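Long-range contacts in cytidine deaminase (PDB 4WIG), which catalyses the zinc-dependent hydrolytic deamination of cytidine and 2'-deoxycytidine to uridine and 2'-deoxyuridine: residues N7-N12 against G30-V35; D37-T42 against C63-T68; C56-V61 against L86-R91; G71-L76 against Q94-H99; A75-D80 against L105-V110. The protein carries 1 engineered substitution. One frame throughout, in Å; residues are numbered along the deposited sequence.

Contact 1. Residues N7-N12 against G30-V35; sequences NMLRGN and GAAALV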
# COMPACT_ATOMS: atom_id res chain seq x y z
N ASN A 7 -0.23 -15.00 -27.22
CA ASN A 7 0.17 -13.95 -28.15
C ASN A 7 -0.79 -12.76 -28.08
O ASN A 7 -0.37 -11.60 -28.06
CB ASN A 7 0.26 -14.49 -29.57
CG ASN A 7 0.85 -13.49 -30.54
OD1 ASN A 7 0.22 -13.12 -31.53
ND2 ASN A 7 2.07 -13.01 -30.24
N MET A 8 -2.09 -13.06 -28.01
CA MET A 8 -3.11 -12.03 -27.84
C MET A 8 -3.01 -11.32 -26.48
O MET A 8 -3.11 -10.10 -26.42
CB MET A 8 -4.51 -12.65 -28.02
CG MET A 8 -5.67 -11.70 -27.76
SD MET A 8 -6.16 -11.49 -26.03
CE MET A 8 -6.71 -13.14 -25.60
N LEU A 9 -2.81 -12.07 -25.41
CA LEU A 9 -2.75 -11.47 -24.07
C LEU A 9 -1.51 -10.61 -23.92
O LEU A 9 -1.57 -9.50 -23.39
CB LEU A 9 -2.75 -12.53 -22.98
CG LEU A 9 -4.10 -13.04 -22.54
CD1 LEU A 9 -3.87 -14.06 -21.43
CD2 LEU A 9 -4.98 -11.88 -22.07
N ARG A 10 -0.39 -11.13 -24.39
CA ARG A 10 0.87 -10.41 -24.36
C ARG A 10 0.77 -9.13 -25.18
O ARG A 10 1.28 -8.08 -24.78
CB ARG A 10 1.99 -11.33 -24.86
CG ARG A 10 3.33 -11.12 -24.18
CD ARG A 10 4.40 -12.05 -24.75
NE ARG A 10 4.54 -13.30 -24.00
CZ ARG A 10 5.47 -14.22 -24.24
NH1 ARG A 10 6.36 -14.04 -25.22
NH2 ARG A 10 5.53 -15.32 -23.50
N GLY A 11 0.08 -9.19 -26.31
CA GLY A 11 -0.10 -8.02 -27.16
C GLY A 11 -0.92 -6.93 -26.49
O GLY A 11 -0.58 -5.75 -26.55
N ASN A 12 -2.02 -7.34 -25.85
CA ASN A 12 -2.86 -6.41 -25.14
C ASN A 12 -2.13 -5.82 -23.92
O ASN A 12 -2.34 -4.65 -23.57
CB ASN A 12 -4.19 -7.09 -24.72
CG ASN A 12 -5.18 -7.18 -25.86
OD1 ASN A 12 -5.19 -8.15 -26.63
ND2 ASN A 12 -6.02 -6.20 -25.98
N GLY A 30 2.52 -2.92 -18.34
CA GLY A 30 1.14 -3.16 -18.73
C GLY A 30 0.77 -4.59 -18.42
O GLY A 30 1.63 -5.46 -18.41
N ALA A 31 -0.52 -4.83 -18.19
CA ALA A 31 -0.98 -6.18 -17.97
C ALA A 31 -2.33 -6.39 -18.61
O ALA A 31 -3.11 -5.45 -18.77
CB ALA A 31 -1.02 -6.49 -16.48
N ALA A 32 -2.60 -7.64 -18.98
CA ALA A 32 -3.88 -8.01 -19.56
C ALA A 32 -4.26 -9.39 -19.07
O ALA A 32 -3.40 -10.27 -18.94
CB ALA A 32 -3.81 -7.98 -21.07
N ALA A 33 -5.54 -9.59 -18.80
CA ALA A 33 -6.03 -10.85 -18.27
C ALA A 33 -7.30 -11.28 -18.96
O ALA A 33 -8.16 -10.45 -19.30
CB ALA A 33 -6.25 -10.75 -16.77
N LEU A 34 -7.38 -12.59 -19.20
CA LEU A 34 -8.58 -13.24 -19.68
C LEU A 34 -9.46 -13.57 -18.48
O LEU A 34 -9.02 -14.23 -17.52
CB LEU A 34 -8.21 -14.54 -20.37
CG LEU A 34 -9.34 -15.40 -20.94
CD1 LEU A 34 -10.01 -14.69 -22.11
CD2 LEU A 34 -8.77 -16.75 -21.35
N VAL A 35 -10.70 -13.12 -18.56
CA VAL A 35 -11.71 -13.35 -17.53
C VAL A 35 -12.52 -14.59 -17.92
O VAL A 35 -12.54 -14.98 -19.09
CB VAL A 35 -12.62 -12.12 -17.38
CG1 VAL A 35 -13.54 -12.26 -16.18
CG2 VAL A 35 -11.76 -10.86 -17.25

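Contact 2. Residues D37-T42 against C63-T68; sequences DGRVVT and CALHST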
# COMPACT_ATOMS: atom_id res chain seq x y z
N ASP A 37 -15.58 -15.14 -18.42
CA ASP A 37 -16.64 -14.95 -19.43
C ASP A 37 -16.05 -14.72 -20.82
O ASP A 37 -16.79 -14.48 -21.78
CB ASP A 37 -17.55 -13.79 -19.04
CG ASP A 37 -16.88 -12.44 -19.19
OD1 ASP A 37 -17.60 -11.43 -19.26
OD2 ASP A 37 -15.63 -12.40 -19.24
N GLY A 38 -14.72 -14.77 -20.93
CA GLY A 38 -14.03 -14.63 -22.19
C GLY A 38 -13.59 -13.22 -22.56
O GLY A 38 -12.94 -13.06 -23.58
N ARG A 39 -13.94 -12.21 -21.76
CA ARG A 39 -13.48 -10.85 -22.07
C ARG A 39 -12.06 -10.67 -21.56
O ARG A 39 -11.59 -11.46 -20.74
CB ARG A 39 -14.40 -9.76 -21.49
CG ARG A 39 -14.27 -9.52 -19.99
CD ARG A 39 -15.23 -8.46 -19.49
NE ARG A 39 -15.03 -8.12 -18.08
CZ ARG A 39 -15.45 -8.85 -17.04
NH1 ARG A 39 -16.11 -9.99 -17.20
NH2 ARG A 39 -15.21 -8.42 -15.82
N VAL A 40 -11.39 -9.65 -22.08
CA VAL A 40 -10.04 -9.32 -21.65
C VAL A 40 -10.06 -7.96 -20.96
O VAL A 40 -10.69 -7.02 -21.45
CB VAL A 40 -9.05 -9.33 -22.84
CG1 VAL A 40 -7.70 -8.75 -22.44
CG2 VAL A 40 -8.87 -10.75 -23.35
N VAL A 41 -9.39 -7.86 -19.82
CA VAL A 41 -9.28 -6.59 -19.10
C VAL A 41 -7.81 -6.21 -19.01
O VAL A 41 -6.95 -7.09 -19.04
CB VAL A 41 -9.92 -6.68 -17.70
CG1 VAL A 41 -11.42 -6.90 -17.84
CG2 VAL A 41 -9.31 -7.80 -16.86
N THR A 42 -7.53 -4.91 -18.94
CA THR A 42 -6.14 -4.44 -18.97
C THR A 42 -5.85 -3.44 -17.85
O THR A 42 -6.75 -2.88 -17.24
CB THR A 42 -5.75 -3.81 -20.32
OG1 THR A 42 -6.53 -2.63 -20.55
CG2 THR A 42 -5.94 -4.76 -21.47
N CYS A 63 -8.86 -3.98 -10.60
CA CYS A 63 -9.84 -2.89 -10.58
C CYS A 63 -10.76 -2.94 -11.80
O CYS A 63 -11.99 -2.82 -11.67
CB CYS A 63 -9.14 -1.54 -10.49
SG CYS A 63 -8.30 -1.26 -8.92
N ALA A 64 -10.16 -3.13 -12.98
CA ALA A 64 -10.92 -3.25 -14.23
C ALA A 64 -11.88 -4.44 -14.20
O ALA A 64 -13.01 -4.34 -14.69
CB ALA A 64 -9.99 -3.36 -15.42
N LEU A 65 -11.40 -5.56 -13.67
CA LEU A 65 -12.23 -6.77 -13.52
C LEU A 65 -13.55 -6.43 -12.84
O LEU A 65 -14.63 -6.81 -13.31
CB LEU A 65 -11.47 -7.83 -12.72
CG LEU A 65 -12.23 -9.07 -12.25
CD1 LEU A 65 -12.76 -9.87 -13.42
CD2 LEU A 65 -11.32 -9.93 -11.38
N HIS A 66 -13.47 -5.71 -11.72
CA HIS A 66 -14.65 -5.43 -10.92
C HIS A 66 -15.43 -4.20 -11.35
O HIS A 66 -16.53 -3.97 -10.85
CB HIS A 66 -14.28 -5.42 -9.44
CG HIS A 66 -13.91 -6.79 -8.96
ND1 HIS A 66 -14.82 -7.82 -8.95
CD2 HIS A 66 -12.73 -7.32 -8.58
CE1 HIS A 66 -14.23 -8.92 -8.53
NE2 HIS A 66 -12.95 -8.64 -8.31
N SER A 67 -14.89 -3.45 -12.30
CA SER A 67 -15.61 -2.35 -12.94
C SER A 67 -16.36 -2.79 -14.20
O SER A 67 -17.15 -2.03 -14.74
CB SER A 67 -14.62 -1.25 -13.31
OG SER A 67 -14.08 -0.69 -12.14
N THR A 68 -16.10 -4.02 -14.66
CA THR A 68 -16.65 -4.50 -15.92
C THR A 68 -17.49 -5.77 -15.75
O THR A 68 -17.70 -6.51 -16.71
CB THR A 68 -15.51 -4.75 -16.95
OG1 THR A 68 -14.53 -5.65 -16.41
CG2 THR A 68 -14.84 -3.43 -17.32

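Contact 3. Residues C56-V61 against L86-R91; sequences CAECAV and LMPCGR. With ZN (zinc ion), chain C.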
# COMPACT_ATOMS: atom_id res chain seq x y z
N CYS A 56 0.31 -0.85 -9.18
CA CYS A 56 0.82 -1.83 -10.13
C CYS A 56 -0.18 -2.12 -11.23
O CYS A 56 -1.39 -2.11 -10.98
CB CYS A 56 1.15 -3.14 -9.42
SG CYS A 56 2.70 -3.14 -8.50
N ALA A 57 0.32 -2.44 -12.42
CA ALA A 57 -0.52 -2.81 -13.55
C ALA A 57 -1.49 -3.94 -13.22
O ALA A 57 -2.65 -3.91 -13.63
CB ALA A 57 0.36 -3.23 -14.74
N GLU A 58 -0.99 -4.95 -12.52
CA GLU A 58 -1.77 -6.12 -12.19
C GLU A 58 -2.92 -5.77 -11.25
O GLU A 58 -4.02 -6.31 -11.40
CB GLU A 58 -0.90 -7.22 -11.60
CG GLU A 58 0.32 -7.57 -12.45
CD GLU A 58 1.56 -6.78 -12.07
OE1 GLU A 58 1.55 -5.53 -12.17
OE2 GLU A 58 2.57 -7.41 -11.67
N CYS A 59 -2.68 -4.85 -10.31
CA CYS A 59 -3.76 -4.32 -9.47
C CYS A 59 -4.77 -3.54 -10.30
O CYS A 59 -5.96 -3.64 -10.05
CB CYS A 59 -3.22 -3.45 -8.35
SG CYS A 59 -2.34 -4.43 -7.10
N ALA A 60 -4.29 -2.76 -11.27
CA ALA A 60 -5.17 -2.06 -12.19
C ALA A 60 -6.07 -3.05 -12.97
O ALA A 60 -7.25 -2.77 -13.18
CB ALA A 60 -4.37 -1.18 -13.15
N VAL A 61 -5.52 -4.20 -13.37
CA VAL A 61 -6.32 -5.26 -13.99
C VAL A 61 -7.48 -5.72 -13.10
O VAL A 61 -8.61 -5.92 -13.58
CB VAL A 61 -5.43 -6.47 -14.38
CG1 VAL A 61 -6.25 -7.71 -14.66
CG2 VAL A 61 -4.57 -6.11 -15.58
N LEU A 86 7.25 -9.85 -17.58
CA LEU A 86 7.63 -9.63 -16.19
C LEU A 86 6.87 -10.58 -15.28
O LEU A 86 5.71 -10.90 -15.53
CB LEU A 86 7.31 -8.20 -15.77
CG LEU A 86 8.02 -7.03 -16.45
CD1 LEU A 86 7.48 -5.71 -15.90
CD2 LEU A 86 9.53 -7.11 -16.24
N MET A 87 7.53 -11.02 -14.21
CA MET A 87 6.86 -11.74 -13.14
C MET A 87 6.25 -10.70 -12.20
O MET A 87 6.91 -9.70 -11.89
CB MET A 87 7.83 -12.62 -12.36
CG MET A 87 8.35 -13.86 -13.07
SD MET A 87 7.04 -14.99 -13.57
CE MET A 87 6.90 -14.44 -15.26
N PRO A 88 5.01 -10.92 -11.75
CA PRO A 88 4.42 -9.94 -10.82
C PRO A 88 5.16 -9.85 -9.50
O PRO A 88 5.76 -10.83 -9.05
CB PRO A 88 3.01 -10.48 -10.59
CG PRO A 88 2.69 -11.21 -11.83
CD PRO A 88 3.97 -11.79 -12.34
N CYS A 89 5.10 -8.68 -8.87
CA CYS A 89 5.69 -8.51 -7.56
C CYS A 89 4.83 -9.26 -6.57
O CYS A 89 3.70 -9.64 -6.89
CB CYS A 89 5.79 -7.03 -7.18
SG CYS A 89 4.30 -6.20 -6.58
N GLY A 90 5.37 -9.49 -5.38
CA GLY A 90 4.70 -10.31 -4.36
C GLY A 90 3.32 -9.81 -4.00
O GLY A 90 2.41 -10.60 -3.77
N ARG A 91 3.18 -8.48 -3.92
CA ARG A 91 1.91 -7.83 -3.59
C ARG A 91 0.87 -8.24 -4.63
O ARG A 91 -0.23 -8.70 -4.30
CB ARG A 91 2.10 -6.30 -3.56
CG ARG A 91 0.85 -5.46 -3.34
CD ARG A 91 0.25 -4.96 -4.64
NE ARG A 91 1.06 -3.94 -5.31
CZ ARG A 91 1.08 -2.65 -4.97
NH1 ARG A 91 1.84 -1.80 -5.66
NH2 ARG A 91 0.37 -2.20 -3.94
ZN ZN C . 3.05 -5.42 -8.35
O HOH W 1 3.94 -6.11 -9.91
O HOH W 2 5.57 -6.76 -12.63

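Contact 4. Residues G71-L76 against Q94-H99; sequences GRLLAL and QVLLEH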
# COMPACT_ATOMS: atom_id res chain seq x y z
N GLY A 71 -16.08 -11.39 -11.85
CA GLY A 71 -15.73 -12.71 -12.36
C GLY A 71 -14.39 -13.17 -11.83
O GLY A 71 -13.87 -12.63 -10.85
N ARG A 72 -13.84 -14.18 -12.49
CA ARG A 72 -12.58 -14.80 -12.10
C ARG A 72 -11.56 -14.66 -13.23
O ARG A 72 -11.92 -14.76 -14.40
CB ARG A 72 -12.78 -16.29 -11.81
CG ARG A 72 -13.71 -16.58 -10.63
CD ARG A 72 -13.01 -16.39 -9.29
NE ARG A 72 -12.02 -17.43 -9.04
CZ ARG A 72 -11.19 -17.45 -7.99
NH1 ARG A 72 -11.24 -16.48 -7.08
NH2 ARG A 72 -10.32 -18.44 -7.84
N LEU A 73 -10.29 -14.44 -12.88
CA LEU A 73 -9.21 -14.38 -13.87
C LEU A 73 -8.72 -15.79 -14.18
O LEU A 73 -8.51 -16.58 -13.26
CB LEU A 73 -8.05 -13.54 -13.36
CG LEU A 73 -8.38 -12.11 -12.93
CD1 LEU A 73 -7.12 -11.43 -12.41
CD2 LEU A 73 -9.00 -11.31 -14.07
N LEU A 74 -8.53 -16.09 -15.47
CA LEU A 74 -8.01 -17.38 -15.93
C LEU A 74 -6.54 -17.34 -16.33
O LEU A 74 -5.81 -18.32 -16.17
CB LEU A 74 -8.83 -17.87 -17.13
CG LEU A 74 -10.31 -18.12 -16.85
CD1 LEU A 74 -10.98 -18.72 -18.08
CD2 LEU A 74 -10.52 -19.03 -15.65
N ALA A 75 -6.11 -16.20 -16.86
CA ALA A 75 -4.77 -16.04 -17.40
C ALA A 75 -4.41 -14.56 -17.42
O ALA A 75 -5.28 -13.73 -17.69
CB ALA A 75 -4.71 -16.61 -18.81
N LEU A 76 -3.16 -14.25 -17.10
CA LEU A 76 -2.63 -12.91 -17.11
C LEU A 76 -1.22 -12.86 -17.73
O LEU A 76 -0.37 -13.69 -17.44
CB LEU A 76 -2.60 -12.36 -15.67
CG LEU A 76 -2.11 -10.93 -15.52
CD1 LEU A 76 -2.89 -10.18 -14.46
CD2 LEU A 76 -0.62 -10.87 -15.21
N GLN A 94 -0.36 -11.78 -4.45
CA GLN A 94 -1.41 -11.95 -3.43
C GLN A 94 -2.75 -11.41 -3.95
O GLN A 94 -3.77 -12.09 -3.84
CB GLN A 94 -1.05 -11.28 -2.10
CG GLN A 94 -1.97 -11.67 -0.95
CD GLN A 94 -1.67 -13.05 -0.35
OE1 GLN A 94 -0.52 -13.39 -0.06
NE2 GLN A 94 -2.72 -13.83 -0.13
N VAL A 95 -2.73 -10.22 -4.54
CA VAL A 95 -3.95 -9.62 -5.07
C VAL A 95 -4.56 -10.51 -6.17
O VAL A 95 -5.76 -10.79 -6.14
CB VAL A 95 -3.71 -8.18 -5.59
CG1 VAL A 95 -4.95 -7.64 -6.30
CG2 VAL A 95 -3.35 -7.25 -4.43
N LEU A 96 -3.75 -10.98 -7.11
CA LEU A 96 -4.25 -11.82 -8.21
C LEU A 96 -4.83 -13.15 -7.69
O LEU A 96 -5.82 -13.66 -8.23
CB LEU A 96 -3.15 -12.07 -9.24
CG LEU A 96 -2.73 -10.88 -10.12
CD1 LEU A 96 -1.47 -11.20 -10.92
CD2 LEU A 96 -3.88 -10.49 -11.02
N LEU A 97 -4.23 -13.69 -6.63
CA LEU A 97 -4.69 -14.95 -6.05
C LEU A 97 -6.14 -14.88 -5.57
O LEU A 97 -6.89 -15.85 -5.69
CB LEU A 97 -3.77 -15.37 -4.90
CG LEU A 97 -3.98 -16.79 -4.39
CD1 LEU A 97 -3.37 -17.80 -5.35
CD2 LEU A 97 -3.41 -16.94 -3.00
N GLU A 98 -6.51 -13.72 -5.03
CA GLU A 98 -7.87 -13.47 -4.56
C GLU A 98 -8.90 -13.62 -5.68
O GLU A 98 -10.06 -13.96 -5.43
CB GLU A 98 -7.94 -12.05 -4.00
CG GLU A 98 -9.23 -11.67 -3.29
CD GLU A 98 -9.31 -12.21 -1.87
OE1 GLU A 98 -10.42 -12.59 -1.47
OE2 GLU A 98 -8.28 -12.24 -1.16
N HIS A 99 -8.48 -13.33 -6.92
CA HIS A 99 -9.39 -13.23 -8.05
C HIS A 99 -9.25 -14.31 -9.10
O HIS A 99 -10.12 -14.45 -9.95
CB HIS A 99 -9.26 -11.84 -8.64
CG HIS A 99 -9.61 -10.79 -7.64
ND1 HIS A 99 -8.66 -10.07 -6.94
CD2 HIS A 99 -10.80 -10.45 -7.11
CE1 HIS A 99 -9.27 -9.29 -6.06
NE2 HIS A 99 -10.57 -9.50 -6.15
O HOH W 3 -9.26 -17.15 -4.97
O HOH W 4 -12.77 -14.30 -6.40

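Contact 5. Residues A75-D80 against L105-V110; sequences ALACVD and LIDHPV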
# COMPACT_ATOMS: atom_id res chain seq x y z
N ALA A 75 -6.11 -16.20 -16.86
CA ALA A 75 -4.77 -16.04 -17.40
C ALA A 75 -4.41 -14.56 -17.42
O ALA A 75 -5.28 -13.73 -17.69
CB ALA A 75 -4.71 -16.61 -18.81
N LEU A 76 -3.16 -14.25 -17.10
CA LEU A 76 -2.63 -12.91 -17.11
C LEU A 76 -1.22 -12.86 -17.73
O LEU A 76 -0.37 -13.69 -17.44
CB LEU A 76 -2.60 -12.36 -15.67
CG LEU A 76 -2.11 -10.93 -15.52
CD1 LEU A 76 -2.89 -10.18 -14.46
CD2 LEU A 76 -0.62 -10.87 -15.21
N ALA A 77 -0.97 -11.85 -18.58
CA ALA A 77 0.37 -11.51 -19.05
C ALA A 77 0.74 -10.11 -18.55
O ALA A 77 -0.09 -9.20 -18.58
CB ALA A 77 0.44 -11.54 -20.58
N CYS A 78 1.98 -9.96 -18.09
CA CYS A 78 2.51 -8.67 -17.63
C CYS A 78 3.81 -8.41 -18.38
O CYS A 78 4.67 -9.27 -18.44
CB CYS A 78 2.81 -8.75 -16.14
SG CYS A 78 3.34 -7.20 -15.40
N VAL A 79 3.94 -7.22 -18.95
CA VAL A 79 5.12 -6.87 -19.73
C VAL A 79 5.62 -5.48 -19.37
O VAL A 79 4.86 -4.65 -18.86
CB VAL A 79 4.84 -6.93 -21.26
CG1 VAL A 79 4.37 -8.34 -21.66
CG2 VAL A 79 3.81 -5.88 -21.65
N ASP A 80 6.89 -5.24 -19.64
CA ASP A 80 7.47 -3.92 -19.47
C ASP A 80 7.27 -3.06 -20.75
O ASP A 80 6.62 -3.50 -21.69
CB ASP A 80 8.92 -4.04 -19.05
CG ASP A 80 9.86 -4.48 -20.17
OD1 ASP A 80 9.45 -4.59 -21.35
OD2 ASP A 80 11.02 -4.75 -19.84
N LEU A 105 -3.11 -18.76 -14.61
CA LEU A 105 -1.85 -18.87 -15.33
C LEU A 105 -1.23 -17.49 -15.55
O LEU A 105 -1.93 -16.54 -15.95
CB LEU A 105 -2.03 -19.59 -16.66
CG LEU A 105 -2.48 -21.05 -16.57
CD1 LEU A 105 -2.76 -21.60 -17.95
CD2 LEU A 105 -1.44 -21.89 -15.86
N ILE A 106 0.07 -17.42 -15.31
CA ILE A 106 0.85 -16.21 -15.43
C ILE A 106 1.89 -16.37 -16.54
O ILE A 106 2.72 -17.26 -16.47
CB ILE A 106 1.57 -15.91 -14.10
CG1 ILE A 106 0.57 -15.86 -12.91
CG2 ILE A 106 2.40 -14.64 -14.22
CD1 ILE A 106 -0.48 -14.79 -13.03
N ASP A 107 1.84 -15.53 -17.56
CA ASP A 107 2.79 -15.61 -18.67
C ASP A 107 4.23 -15.53 -18.17
O ASP A 107 4.52 -14.90 -17.16
CB ASP A 107 2.57 -14.46 -19.67
CG ASP A 107 2.94 -14.84 -21.10
OD1 ASP A 107 3.48 -15.95 -21.33
OD2 ASP A 107 2.68 -14.02 -22.00
N HIS A 108 5.11 -16.18 -18.92
CA HIS A 108 6.51 -16.29 -18.55
C HIS A 108 7.26 -16.50 -19.87
O HIS A 108 6.71 -17.09 -20.79
CB HIS A 108 6.67 -17.47 -17.57
CG HIS A 108 8.08 -17.75 -17.18
ND1 HIS A 108 8.62 -17.34 -15.98
CD2 HIS A 108 9.06 -18.42 -17.82
CE1 HIS A 108 9.88 -17.73 -15.91
NE2 HIS A 108 10.17 -18.39 -17.02
N PRO A 109 8.51 -15.99 -19.98
CA PRO A 109 9.21 -16.10 -21.28
C PRO A 109 9.41 -17.53 -21.79
O PRO A 109 9.47 -17.75 -23.00
CB PRO A 109 10.57 -15.46 -21.00
CG PRO A 109 10.38 -14.60 -19.80
CD PRO A 109 9.30 -15.25 -18.98
N VAL A 110 9.53 -18.49 -20.88
CA VAL A 110 9.77 -19.90 -21.21
C VAL A 110 8.46 -20.68 -21.27
O VAL A 110 8.12 -21.25 -22.30
CB VAL A 110 10.72 -20.56 -20.18
CG1 VAL A 110 10.96 -22.03 -20.52
CG2 VAL A 110 12.05 -19.81 -20.11
O HOH W 5 3.60 -12.19 -16.86

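Contact 1. Residues N7-N12 against G30-V35
Leu9 and Ala32 stand where helix 6-17 comes nearest to strand 29-35, their CA atoms 5.8 Å apart. The axes of the two short segments approach to 6.9 Å at an angle of 143°, and the contact across them is apolar packing. Leu9 leaves the helix with its CB directed at the strand. CG lies anti to the carbonyl carbon (chi1 -85°), and beyond it the two methyls take different partners. CD2 rests against the strand backbone, 3.8 Å from Leu34 N and 3.9 Å from Ala33 C, and also meets the methyl of Ala32, with 4.2 Å between Leu9 CD2 and Ala32 CB. Leu9 CD1 comes more loosely to Leu34 CB, at 4.5 Å. The short side chain of Ala32 is consistent with the close approach of the helix backbone: Ala32 CB sits 3.6 Å from Leu9 O and 3.8 Å from Asn12 CB, three residues on. Within the same chain Leu9 also touches Ala75 and Ala77 of the neighbouring strand 73-80, while Arg10 forms a salt bridge with Asp107 beyond it. Ala31 and Ala33 project from the other side of the strand, onto helix 57-67. Helix 6-17 thus packs on one face of the central sheet while other helices line the opposite face, the three-layer alpha-beta-alpha arrangement of the cytidine deaminase fold.

Contact 2. Residues D37-T42 against C63-T68
Arg39 and Thr68 form the polar part of this contact. The guanidinium grips the threonine hydroxyl side-on with two nitrogens: Arg39 NE lies 3.0 Å and Arg39 NH2 2.9 Å from Thr68 OG1, with the oxygen about 15° out of the guanidinium plane. Both bonds are bent, near 140° at the hydrogen, as expected when two donors share one acceptor. The hydroxyl spends its own proton on the helix, giving a 2.6 Å bond from Thr68 OG1 to Ala64 O. Over one face of the guanidinium lies Thr68 O, 3.1 Å above the plane and displaced toward the rim. Gly70 O takes a further bond from NH2.

Asp37 supplies the opposite charge, its OD1 making a salt bridge of 2.9 Å with Arg39 NH1. Its other oxygen, OD2, accepts from the Arg39 backbone N in an Asx turn. Residues 36-39 link the antiparallel neighbours 29-35 and 40-44, making a beta hairpin, and the arginine extending from CG to NE (chi3 -174°) ties its turn to the C-terminal end of helix 57-67.

Van der Waals packing follows along the strand. Val41 CB and Ala64 CB form the apolar pair, at 4.0 Å, and the same alanine methyl touches Thr42 O at 3.7 Å. Val41 CG1 lies 3.6 Å from Thr68 OG1. On the helix, Ser67 packs against Thr42 of the second subunit, and the ring of His66 meets Tyr21 of that subunit.

Contact 3. Residues C56-V61 against L86-R91
Cys56 and Cys89 each occupy the N-cap position of a helix, and the two helix starts converge with Glu58 and Pro88 only 7.4 Å apart between CA atoms. The cysteine sulfurs bind one zinc ion, Cys56 SG and Cys89 SG each at 2.3 Å from the metal. Cys92, in the first turn of helix 90-100, supplies the third sulfur, and a water at 1.9 Å from the zinc completes the site. That water is held from both segments: it donates to Glu58 OE2 at 2.6 Å and accepts from Cys89 N at 3.0 Å. Glu58 reaches it by bending at chi2 (92°), which brings CD to the zinc side; its OE2 also lies against the proline, 3.2 Å from Pro88 CA, the two side chains crossing at about a right angle. A second water donates to Glu58 OE2 and, weakly, to Met87 O. The Arg91 chain is bent at chi2 and chi3, and its NH1 donates to Cys56 SG over 3.3 Å, with 154° at the hydrogen. On the way its CD passes 3.6 Å from Cys59 SG. Gly90 N bonds to Gln94 of the third subunit, and Ser50 of the fourth packs on Cys56 and Cys89. The bond from Arg91 and the helix start beside Cys56 would probably draw electron density from its sulfur and leave the zinc more electrophilic. The placing of Glu58, the presumed proton donor, is consistent with activation and proton shuttling of the metal-bound water.

Contact 4. Residues G71-L76 against Q94-H99
Leu96 packs against Leu73 and Leu76, and His99 bonds to Leu73, where helix 90-100 meets residues 71-76, the segment axes approaching to 9.0 Å. Ahead of them Gln94 divides its amide between Phe123 O of its own chain and Gly90 N of the third subunit, while Val95 offers its carbonyl oxygen to His99 ND1 inside the helix, a bond of 3.1 Å. Leu96 is the apolar centre. Its CD2 touches Leu73 CD1 and Leu76 CD1, each at 3.6 Å, and its side chain lies about perpendicular to both leucines. Leu97 takes part through its carbonyl, which accepts from a water that in turn accepts from Arg72 NH1. A second water joins Arg72 NH1 (2.7 Å from its oxygen) to Glu98 O in the same way, and both waters lie in the guanidinium plane at its edge. The Glu98 carboxylate points elsewhere, bonding to Tyr24 and Tyr21 of the second subunit. At His99 the carbonyl oxygen takes a bond of 2.9 Å from Leu73 N, 162° at the hydrogen, with the donor tilted 35° from the carbonyl plane. A backbone CA-H...O contact of 3.3 Å joins Arg72 CA to His99 O. The arginine chain, bent at chi2 and chi3, brings its guanidinium under the same oxygen, which lies 3.3 Å above the plane, offset toward the rim. The His99 ring meets His66 and, edge-to-face, Tyr21 of the second subunit. Strand 73-80, helix 90-100 and strand 105-106 form a beta-alpha-beta crossover, and this contact packs its helix end against the start of its first strand.

Contact 5. Residues A75-D80 against L105-V110
Two backbone hydrogen bonds join Leu76 to Leu105 and Asp107. Leu76 N donates to Leu105 O at 2.8 Å, and Asp107 N returns a bond of 2.9 Å to Leu76 O, nearly straight at 170°. A water extends the link where the two segments part: it accepts from Cys78 N over 3.0 Å and lies 2.9 Å from Asp107 O. Weaker CA-H...O contacts accompany the ladder, with Ala75 CA 3.2 Å from Leu105 O. Asp107 has its strongest partner in Arg10, whose NE forms a salt bridge to OD2; OD1 accepts from His108 N.

The bridges pair Ala75 with Leu105 and Leu76 with Ile106 in parallel, as the two strands of a beta-alpha-beta crossover through helix 90-100. Strand 113-114 runs antiparallel beyond, at the edge of the sheet within this chain.

Side chains alternate between the faces. Ala75 and Leu105 share the side on which Trp6 of helix 6-17 lies. On the opposite face Ile106 turns its CD1 back toward the neighbouring strand (chi2 -61°), to 4.2 Å from Leu76 CB. Past the bridges, Ala77 CB packs beside the aspartate, 3.7 Å from Asp107 CB and 3.6 Å from Asp107 OD2.

How the contacts relate
Contacts 1, 3 and 5 are buried, whereas contacts 2 and 4 reach the surface, and there an arginine bonds to a hydroxyl in contact 2 and to waters in contact 4. Contacts 1 and 5 are nearest in space, linked by the Arg10-Asp107 salt bridge and by the pairing of strands 29-35 and 73-80. Helix 57-67 serves contact 3 with its N-terminal end and contact 2 with its C-terminal end; helix 90-100 is divided likewise between contacts 3 and 4. Contacts 4 and 5 share Ala75 and Leu76 within one crossover. Metal ligation sets contact 3 apart from the aliphatic packing of contact 1 and the backbone pairing of contact 5, and Leu96 and Leu76 lie close to its Glu58.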